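Local coordinates for protein 3-methylaspartate ammonia-lyase (Citrobacter amalonaticus, PDB 1KKO) that catalyses the reversible, magnesium-dependent anti elimination of ammonia from L-threo-3-methylaspartate to give mesaconate, at residues A[171-176]-A[193-198]; A[213-218]-A[235-240]. One frame throughout, in Å; residues are numbered along the deposited sequence.

Contact 1 (A[171-176]-A[193-198]); sequences GQSGDD and PHALIN. With SO4 (sulfate ion), chain C.
The loop carrying Gln172 and Ser173 runs beside the end of strand 191-194 and the turn that follows it, their directions 36° apart, pairing Gln172 with His194 and Ser173 with Ala195, and Ser173 N is bonded to Pro193 O at 2.9 Å. That bond is bent at the hydrogen, and the same carbonyl oxygen also receives a CA-H contact from Gln172. Ser173 turns its hydroxyl back to the junction, where OG stands 3.1 Å from Pro193 O. Gln172 and His194 extend side by side in the same direction, touching first CB to CB at 3.5 Å. CG of Gln172 is set between its backbone N and carbonyl carbon, and the extended chain beyond it (chi2 167°) carries CD alongside the imidazole. OE1 lies 3.8 Å above the centre of the His194 ring; amide and ring planes are 53° apart. Gln172 NE2 donates a nearly straight bond, 3.1 Å long, to O3 of a sulfate that Lys331, Thr360 and Cys361 also hold, while His194 NE2 is engaged by Tyr240. Farther along, Leu196 CD2 packs against the carboxylate of Asp175, 3.5 Å from OD2; this carboxylate also forms salt bridges with Lys203 and Arg177, and a water joins OD2 to Asn198 ND2. Gln172, which binds methylaspartate, and His194, the transition-state stabilizer, thus sit together at the C-terminal ends of barrel strands, where enolase-superfamily enzymes place their active sites.

Contact 2 (A[213-218]-A[235-240]); sequences EYVRWL and LHIDVY
Helix 209-225 packs on strand 234-238 through segments 213-218 and 235-238, whose axes approach to 10.9 Å and run roughly antiparallel, 149° between their directions. This is the helix-on-strand layer of a TIM barrel: the chain leaves the helix, turns and re-enters the parallel sheet as the next strand, so that the helix covers the outside of the barrel wall. The interface is wholly apolar, with no hydrogen bond between the segments. Leu218 and Leu235 reach toward each other tip to tip, CD2 of Leu218 lying 3.9 Å from CD2 of Leu235 and almost as near its CD1. Two residues further along the strand, Ile237 sends its terminal methyl into the helix. CG1 of Ile237 is anti to the carbonyl carbon (chi1 -66°) and CD1 continues the chain in an extended form (chi2 168°), which carries this methyl between three helix side chains. It meets Val215 CG2 at 3.8 Å, the two side chains crossing at a slant, and Leu218 CD2 at 4.1 Å. Tyr214 approaches the same methyl with the edge of its ring, near the ring plane; its hydroxyl is bonded to the carbonyl oxygen of Arg177. Pro193 of the neighbouring strand and Val181 of helix 179-186 also touch Tyr214 and Leu218, extending the apolar layer around the barrel. The side chain of His236 leaves the strand away from the helix; its ring nitrogens are hydrogen-bonded to Arg382 and Glu273. At the C-terminal end of the strand lies the magnesium ligand Asp238, whose OD1 closes an Asx turn by accepting a 3.2 Å bond from Tyr240 N and rests 3.6 Å above the tyrosine ring, toward its rim.

How the contacts relate
Both contacts are buried and belong to one barrel, since strands 191-194 and 234-238 are neighbours in its parallel sheet; their centres are 9 Å apart. Backbone bonds join them directly, probably from His194 N to His236 O at 2.9 Å and from Asp238 N to His194 O at 3.0 Å. Contact 1 lies at the catalytic end of the strands and is largely polar, with an exposed carboxylate at its margin, whereas the helix-strand interface of contact 2 is made of hydrocarbon alone. Side chains of the two contacts also touch where Leu196 CD1 packs 3.5 Å from Tyr240 CE1. Along the chain, contact 1 closes before contact 2 opens.

Contact 1 (A[171-176]-A[193-198])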
ATOM      1  N   GLY A 171      -2.351 -13.921   0.610  1.00 10.70           N
ATOM      2  CA  GLY A 171      -1.215 -13.075   0.284  1.00 11.00           C
ATOM      3  C   GLY A 171      -0.428 -13.590  -0.902  1.00 11.08           C
ATOM      4  O   GLY A 171      -0.221 -14.794  -1.038  1.00 11.67           O
ATOM      5  N   GLN A 172      -0.001 -12.670  -1.773  1.00 11.22           N
ATOM      6  CA  GLN A 172       0.810 -13.016  -2.935  1.00 12.02           C
ATOM      7  C   GLN A 172       2.210 -12.433  -2.831  1.00 12.24           C
ATOM      8  O   GLN A 172       2.398 -11.264  -2.498  1.00 12.76           O
ATOM      9  CB  GLN A 172       0.118 -12.669  -4.260  1.00 12.09           C
ATOM     10  CG  GLN A 172       0.152 -11.232  -4.714  1.00 13.36           C
ATOM     11  CD  GLN A 172      -0.276 -11.086  -6.170  1.00 13.64           C
ATOM     12  OE1 GLN A 172       0.148 -11.873  -7.016  1.00 14.64           O
ATOM     13  NE2 GLN A 172      -1.113 -10.089  -6.464  1.00 13.22           N
ATOM     14  N   SER A 173       3.191 -13.276  -3.126  1.00 12.70           N
ATOM     15  CA  SER A 173       4.597 -12.952  -2.952  1.00 13.50           C
ATOM     16  C   SER A 173       5.316 -12.333  -4.132  1.00 14.42           C
ATOM     17  O   SER A 173       6.395 -11.761  -3.977  1.00 15.74           O
ATOM     18  CB  SER A 173       5.323 -14.265  -2.667  1.00 13.47           C
ATOM     19  OG  SER A 173       5.222 -15.160  -3.768  1.00 13.69           O
ATOM     20  N   GLY A 174       4.769 -12.489  -5.324  1.00 14.98           N
ATOM     21  CA  GLY A 174       5.539 -12.185  -6.508  1.00 15.55           C
ATOM     22  C   GLY A 174       6.711 -13.165  -6.523  1.00 16.28           C
ATOM     23  O   GLY A 174       6.636 -14.259  -5.974  1.00 16.15           O
ATOM     24  N   ASP A 175       7.828 -12.770  -7.133  1.00 17.17           N
ATOM     25  CA  ASP A 175       9.009 -13.631  -7.173  1.00 18.10           C
ATOM     26  C   ASP A 175       9.736 -13.702  -5.817  1.00 18.27           C
ATOM     27  O   ASP A 175      10.648 -14.514  -5.629  1.00 19.21           O
ATOM     28  CB  ASP A 175       9.968 -13.167  -8.278  1.00 18.93           C
ATOM     29  CG  ASP A 175       9.524 -13.614  -9.663  1.00 19.80           C
ATOM     30  OD1 ASP A 175       9.270 -14.833  -9.844  1.00 21.17           O
ATOM     31  OD2 ASP A 175       9.383 -12.811 -10.620  1.00 21.02           O
ATOM     32  N   ASP A 176       9.323 -12.869  -4.867  1.00 17.67           N
ATOM     33  CA  ASP A 176       9.936 -12.836  -3.532  1.00 17.75           C
ATOM     34  C   ASP A 176       9.348 -13.975  -2.682  1.00 17.02           C
ATOM     35  O   ASP A 176       8.893 -13.759  -1.551  1.00 16.48           O
ATOM     36  CB  ASP A 176       9.611 -11.480  -2.896  1.00 18.34           C
ATOM     37  CG  ASP A 176      10.627 -11.026  -1.872  1.00 20.34           C
ATOM     38  OD1 ASP A 176      11.716 -11.624  -1.767  1.00 22.35           O
ATOM     39  OD2 ASP A 176      10.397 -10.047  -1.125  1.00 22.87           O
ATOM     40  N   PRO A 193       1.241 -18.757  -0.562  1.00 12.18           N
ATOM     41  CA  PRO A 193       1.783 -17.417  -0.784  1.00 12.32           C
ATOM     42  C   PRO A 193       1.776 -17.006  -2.258  1.00 11.90           C
ATOM     43  O   PRO A 193       2.459 -16.036  -2.604  1.00 11.97           O
ATOM     44  CB  PRO A 193       3.232 -17.635  -0.395  1.00 12.81           C
ATOM     45  CG  PRO A 193       3.511 -18.984  -1.077  1.00 13.01           C
ATOM     46  CD  PRO A 193       2.190 -19.758  -1.064  1.00 12.57           C
ATOM     47  N   HIS A 194       1.037 -17.741  -3.090  1.00 11.85           N
ATOM     48  CA  HIS A 194       0.972 -17.554  -4.536  1.00 12.36           C
ATOM     49  C   HIS A 194       2.251 -18.054  -5.247  1.00 12.57           C
ATOM     50  O   HIS A 194       2.177 -18.969  -6.086  1.00 13.07           O
ATOM     51  CB  HIS A 194       0.600 -16.109  -4.896  1.00 12.45           C
ATOM     52  CG  HIS A 194       0.437 -15.886  -6.360  1.00 13.49           C
ATOM     53  ND1 HIS A 194      -0.781 -15.732  -6.983  1.00 15.89           N
ATOM     54  CD2 HIS A 194       1.375 -15.783  -7.329  1.00 12.14           C
ATOM     55  CE1 HIS A 194      -0.579 -15.546  -8.278  1.00 13.97           C
ATOM     56  NE2 HIS A 194       0.721 -15.554  -8.508  1.00 15.04           N
ATOM     57  N   ALA A 195       3.392 -17.441  -4.921  1.00 12.88           N
ATOM     58  CA  ALA A 195       4.727 -17.889  -5.338  1.00 13.75           C
ATOM     59  C   ALA A 195       5.112 -17.677  -6.790  1.00 13.98           C
ATOM     60  O   ALA A 195       6.234 -18.007  -7.169  1.00 14.60           O
ATOM     61  CB  ALA A 195       4.946 -19.337  -4.935  1.00 13.80           C
ATOM     62  N   LEU A 196       4.198 -17.151  -7.598  1.00 13.84           N
ATOM     63  CA  LEU A 196       4.484 -16.770  -8.985  1.00 14.37           C
ATOM     64  C   LEU A 196       5.337 -17.822  -9.694  1.00 14.80           C
ATOM     65  O   LEU A 196       6.441 -17.543 -10.165  1.00 15.41           O
ATOM     66  CB  LEU A 196       5.165 -15.400  -9.017  1.00 14.82           C
ATOM     67  CG  LEU A 196       5.251 -14.705 -10.377  1.00 16.24           C
ATOM     68  CD1 LEU A 196       3.908 -14.462 -10.993  1.00 18.29           C
ATOM     69  CD2 LEU A 196       5.992 -13.395 -10.200  1.00 17.09           C
ATOM     70  N   ILE A 197       4.818 -19.044  -9.756  1.00 15.35           N
ATOM     71  CA  ILE A 197       5.533 -20.134 -10.408  1.00 15.49           C
ATOM     72  C   ILE A 197       5.198 -20.024 -11.894  1.00 16.10           C
ATOM     73  O   ILE A 197       4.289 -20.670 -12.397  1.00 16.30           O
ATOM     74  CB  ILE A 197       5.101 -21.474  -9.789  1.00 15.39           C
ATOM     75  CG1 ILE A 197       5.398 -21.491  -8.283  1.00 15.53           C
ATOM     76  CG2 ILE A 197       5.757 -22.646 -10.503  1.00 16.02           C
ATOM     77  CD1 ILE A 197       6.873 -21.454  -7.929  1.00 15.96           C
ATOM     78  N   ASN A 198       5.941 -19.178 -12.599  1.00 16.97           N
ATOM     79  CA  ASN A 198       5.592 -18.841 -13.972  1.00 17.75           C
ATOM     80  C   ASN A 198       6.656 -19.205 -15.016  1.00 18.29           C
ATOM     81  O   ASN A 198       6.597 -18.711 -16.146  1.00 19.82           O
ATOM     82  CB  ASN A 198       5.243 -17.351 -14.073  1.00 18.17           C
ATOM     83  CG  ASN A 198       6.433 -16.454 -13.793  1.00 18.17           C
ATOM     84  OD1 ASN A 198       7.520 -16.935 -13.503  1.00 18.41           O
ATOM     85  ND2 ASN A 198       6.221 -15.145 -13.860  1.00 18.90           N
TER
HETATM   86  S   SO4 C3001      -2.022 -10.058 -10.663  1.00 15.80           S
HETATM   87  O1  SO4 C3001      -2.719  -9.106 -11.563  1.00 16.05           O
HETATM   88  O2  SO4 C3001      -0.765 -10.397 -11.430  1.00 17.86           O
HETATM   89  O3  SO4 C3001      -1.695  -9.416  -9.395  1.00 15.54           O
HETATM   90  O4  SO4 C3001      -2.771 -11.315 -10.416  1.00 18.43           O
HETATM   91  O   HOH W   1       8.363 -13.223 -13.091  1.00 20.85           O

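Contact 2 (A[213-218]-A[235-240])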
ATOM      1  N   GLU A 213       9.932 -29.212  -4.184  1.00 21.57           N
ATOM      2  CA  GLU A 213      10.866 -28.798  -3.154  1.00 21.94           C
ATOM      3  C   GLU A 213      10.405 -27.492  -2.504  1.00 20.88           C
ATOM      4  O   GLU A 213      10.580 -27.296  -1.305  1.00 20.79           O
ATOM      5  CB  GLU A 213      12.271 -28.699  -3.746  1.00 23.22           C
ATOM      6  CG  GLU A 213      12.728 -30.056  -4.271  1.00 26.57           C
ATOM      7  CD  GLU A 213      14.221 -30.173  -4.485  1.00 30.70           C
ATOM      8  OE1 GLU A 213      14.983 -29.752  -3.591  1.00 33.34           O
ATOM      9  OE2 GLU A 213      14.629 -30.710  -5.544  1.00 33.75           O
ATOM     10  N   TYR A 214       9.794 -26.617  -3.295  1.00 19.44           N
ATOM     11  CA  TYR A 214       9.267 -25.373  -2.748  1.00 18.87           C
ATOM     12  C   TYR A 214       8.101 -25.613  -1.778  1.00 18.57           C
ATOM     13  O   TYR A 214       8.031 -24.987  -0.718  1.00 17.95           O
ATOM     14  CB  TYR A 214       8.833 -24.423  -3.860  1.00 18.60           C
ATOM     15  CG  TYR A 214       8.268 -23.148  -3.278  1.00 17.39           C
ATOM     16  CD1 TYR A 214       9.109 -22.196  -2.714  1.00 17.25           C
ATOM     17  CD2 TYR A 214       6.898 -22.920  -3.235  1.00 16.72           C
ATOM     18  CE1 TYR A 214       8.605 -21.051  -2.148  1.00 16.27           C
ATOM     19  CE2 TYR A 214       6.392 -21.772  -2.680  1.00 15.88           C
ATOM     20  CZ  TYR A 214       7.245 -20.845  -2.129  1.00 15.87           C
ATOM     21  OH  TYR A 214       6.720 -19.699  -1.568  1.00 15.70           O
ATOM     22  N   VAL A 215       7.180 -26.511  -2.125  1.00 18.57           N
ATOM     23  CA  VAL A 215       6.052 -26.777  -1.247  1.00 19.06           C
ATOM     24  C   VAL A 215       6.559 -27.302   0.090  1.00 19.45           C
ATOM     25  O   VAL A 215       6.053 -26.934   1.151  1.00 19.37           O
ATOM     26  CB  VAL A 215       5.038 -27.757  -1.861  1.00 19.15           C
ATOM     27  CG1 VAL A 215       3.928 -28.054  -0.882  1.00 18.77           C
ATOM     28  CG2 VAL A 215       4.443 -27.177  -3.134  1.00 19.45           C
ATOM     29  N   ARG A 216       7.567 -28.169   0.037  1.00 20.13           N
ATOM     30  CA  ARG A 216       8.146 -28.727   1.250  1.00 20.56           C
ATOM     31  C   ARG A 216       8.813 -27.633   2.074  1.00 19.82           C
ATOM     32  O   ARG A 216       8.666 -27.584   3.298  1.00 19.68           O
ATOM     33  CB  ARG A 216       9.158 -29.819   0.898  1.00 21.36           C
ATOM     34  CG  ARG A 216       9.761 -30.510   2.109  1.00 23.25           C
ATOM     35  CD  ARG A 216       8.742 -31.185   2.985  1.00 26.09           C
ATOM     36  NE  ARG A 216       9.179 -31.259   4.372  1.00 29.11           N
ATOM     37  CZ  ARG A 216       8.876 -32.250   5.198  1.00 30.38           C
ATOM     38  NH1 ARG A 216       8.122 -33.263   4.784  1.00 30.47           N
ATOM     39  NH2 ARG A 216       9.327 -32.223   6.443  1.00 31.02           N
ATOM     40  N   TRP A 217       9.553 -26.762   1.394  1.00 19.52           N
ATOM     41  CA  TRP A 217      10.210 -25.652   2.064  1.00 19.16           C
ATOM     42  C   TRP A 217       9.157 -24.778   2.736  1.00 18.79           C
ATOM     43  O   TRP A 217       9.324 -24.335   3.868  1.00 18.73           O
ATOM     44  CB  TRP A 217      11.019 -24.805   1.088  1.00 19.57           C
ATOM     45  CG  TRP A 217      11.608 -23.634   1.781  1.00 19.78           C
ATOM     46  CD1 TRP A 217      12.791 -23.595   2.455  1.00 20.41           C
ATOM     47  CD2 TRP A 217      11.007 -22.348   1.957  1.00 19.95           C
ATOM     48  NE1 TRP A 217      12.982 -22.355   3.012  1.00 20.89           N
ATOM     49  CE2 TRP A 217      11.900 -21.568   2.720  1.00 19.90           C
ATOM     50  CE3 TRP A 217       9.814 -21.761   1.522  1.00 19.31           C
ATOM     51  CZ2 TRP A 217      11.629 -20.245   3.071  1.00 19.86           C
ATOM     52  CZ3 TRP A 217       9.550 -20.452   1.873  1.00 19.57           C
ATOM     53  CH2 TRP A 217      10.456 -19.707   2.630  1.00 19.80           C
ATOM     54  N   LEU A 218       8.065 -24.549   2.016  1.00 18.27           N
ATOM     55  CA  LEU A 218       6.979 -23.696   2.475  1.00 17.94           C
ATOM     56  C   LEU A 218       6.294 -24.250   3.719  1.00 17.99           C
ATOM     57  O   LEU A 218       6.152 -23.553   4.725  1.00 17.32           O
ATOM     58  CB  LEU A 218       5.987 -23.530   1.328  1.00 17.61           C
ATOM     59  CG  LEU A 218       4.655 -22.853   1.617  1.00 16.76           C
ATOM     60  CD1 LEU A 218       4.866 -21.454   2.161  1.00 16.50           C
ATOM     61  CD2 LEU A 218       3.849 -22.832   0.337  1.00 16.13           C
ATOM     62  N   LEU A 235      -2.376 -23.440   1.752  1.00 13.76           N
ATOM     63  CA  LEU A 235      -1.389 -23.145   0.724  1.00 13.58           C
ATOM     64  C   LEU A 235      -2.089 -22.997  -0.617  1.00 13.07           C
ATOM     65  O   LEU A 235      -2.936 -23.806  -0.980  1.00 13.76           O
ATOM     66  CB  LEU A 235      -0.343 -24.252   0.653  1.00 14.01           C
ATOM     67  CG  LEU A 235       0.294 -24.627   1.993  1.00 15.24           C
ATOM     68  CD1 LEU A 235       1.386 -25.662   1.750  1.00 16.32           C
ATOM     69  CD2 LEU A 235       0.837 -23.395   2.707  1.00 15.62           C
ATOM     70  N   HIS A 236      -1.738 -21.948  -1.348  1.00 12.93           N
ATOM     71  CA  HIS A 236      -2.359 -21.653  -2.636  1.00 12.32           C
ATOM     72  C   HIS A 236      -1.228 -21.130  -3.502  1.00 12.18           C
ATOM     73  O   HIS A 236      -0.616 -20.103  -3.201  1.00 12.61           O
ATOM     74  CB  HIS A 236      -3.472 -20.634  -2.408  1.00 12.33           C
ATOM     75  CG  HIS A 236      -4.196 -20.165  -3.630  1.00 12.29           C
ATOM     76  ND1 HIS A 236      -5.511 -19.758  -3.576  1.00 13.08           N
ATOM     77  CD2 HIS A 236      -3.788 -19.957  -4.903  1.00 12.65           C
ATOM     78  CE1 HIS A 236      -5.879 -19.320  -4.766  1.00 12.26           C
ATOM     79  NE2 HIS A 236      -4.853 -19.424  -5.590  1.00 13.45           N
ATOM     80  N   ILE A 237      -0.916 -21.881  -4.550  1.00 12.50           N
ATOM     81  CA  ILE A 237       0.193 -21.579  -5.435  1.00 12.94           C
ATOM     82  C   ILE A 237      -0.313 -21.504  -6.865  1.00 12.79           C
ATOM     83  O   ILE A 237      -1.065 -22.366  -7.305  1.00 12.87           O
ATOM     84  CB  ILE A 237       1.281 -22.664  -5.286  1.00 13.24           C
ATOM     85  CG1 ILE A 237       1.889 -22.600  -3.875  1.00 14.28           C
ATOM     86  CG2 ILE A 237       2.349 -22.513  -6.369  1.00 14.10           C
ATOM     87  CD1 ILE A 237       2.761 -23.797  -3.501  1.00 16.01           C
ATOM     88  N   ASP A 238       0.082 -20.443  -7.569  1.00 12.76           N
ATOM     89  CA  ASP A 238      -0.325 -20.202  -8.951  1.00 13.15           C
ATOM     90  C   ASP A 238       0.820 -20.587  -9.869  1.00 13.38           C
ATOM     91  O   ASP A 238       1.940 -20.055  -9.759  1.00 13.55           O
ATOM     92  CB  ASP A 238      -0.663 -18.722  -9.140  1.00 13.78           C
ATOM     93  CG  ASP A 238      -1.352 -18.412 -10.466  1.00 15.07           C
ATOM     94  OD1 ASP A 238      -1.362 -19.243 -11.423  1.00 16.17           O
ATOM     95  OD2 ASP A 238      -1.916 -17.296 -10.612  1.00 17.78           O
ATOM     96  N   VAL A 239       0.533 -21.506 -10.784  1.00 13.46           N
ATOM     97  CA  VAL A 239       1.558 -22.047 -11.670  1.00 13.90           C
ATOM     98  C   VAL A 239       1.460 -21.620 -13.129  1.00 14.03           C
ATOM     99  O   VAL A 239       2.203 -22.122 -13.966  1.00 14.25           O
ATOM    100  CB  VAL A 239       1.631 -23.571 -11.558  1.00 13.96           C
ATOM    101  CG1 VAL A 239       1.842 -23.977 -10.111  1.00 14.51           C
ATOM    102  CG2 VAL A 239       0.370 -24.224 -12.104  1.00 14.45           C
ATOM    103  N   TYR A 240       0.559 -20.702 -13.452  1.00 14.73           N
ATOM    104  CA  TYR A 240       0.558 -20.079 -14.777  1.00 15.28           C
ATOM    105  C   TYR A 240       0.657 -21.054 -15.933  1.00 15.40           C
ATOM    106  O   TYR A 240       1.368 -20.800 -16.912  1.00 16.17           O
ATOM    107  CB  TYR A 240       1.687 -19.040 -14.858  1.00 15.89           C
ATOM    108  CG  TYR A 240       1.372 -17.871 -13.978  1.00 16.74           C
ATOM    109  CD1 TYR A 240       1.725 -17.884 -12.644  1.00 17.42           C
ATOM    110  CD2 TYR A 240       0.661 -16.787 -14.461  1.00 17.77           C
ATOM    111  CE1 TYR A 240       1.414 -16.837 -11.812  1.00 17.69           C
ATOM    112  CE2 TYR A 240       0.344 -15.721 -13.634  1.00 17.96           C
ATOM    113  CZ  TYR A 240       0.721 -15.761 -12.311  1.00 17.88           C
ATOM    114  OH  TYR A 240       0.403 -14.715 -11.474  1.00 19.39           O
TER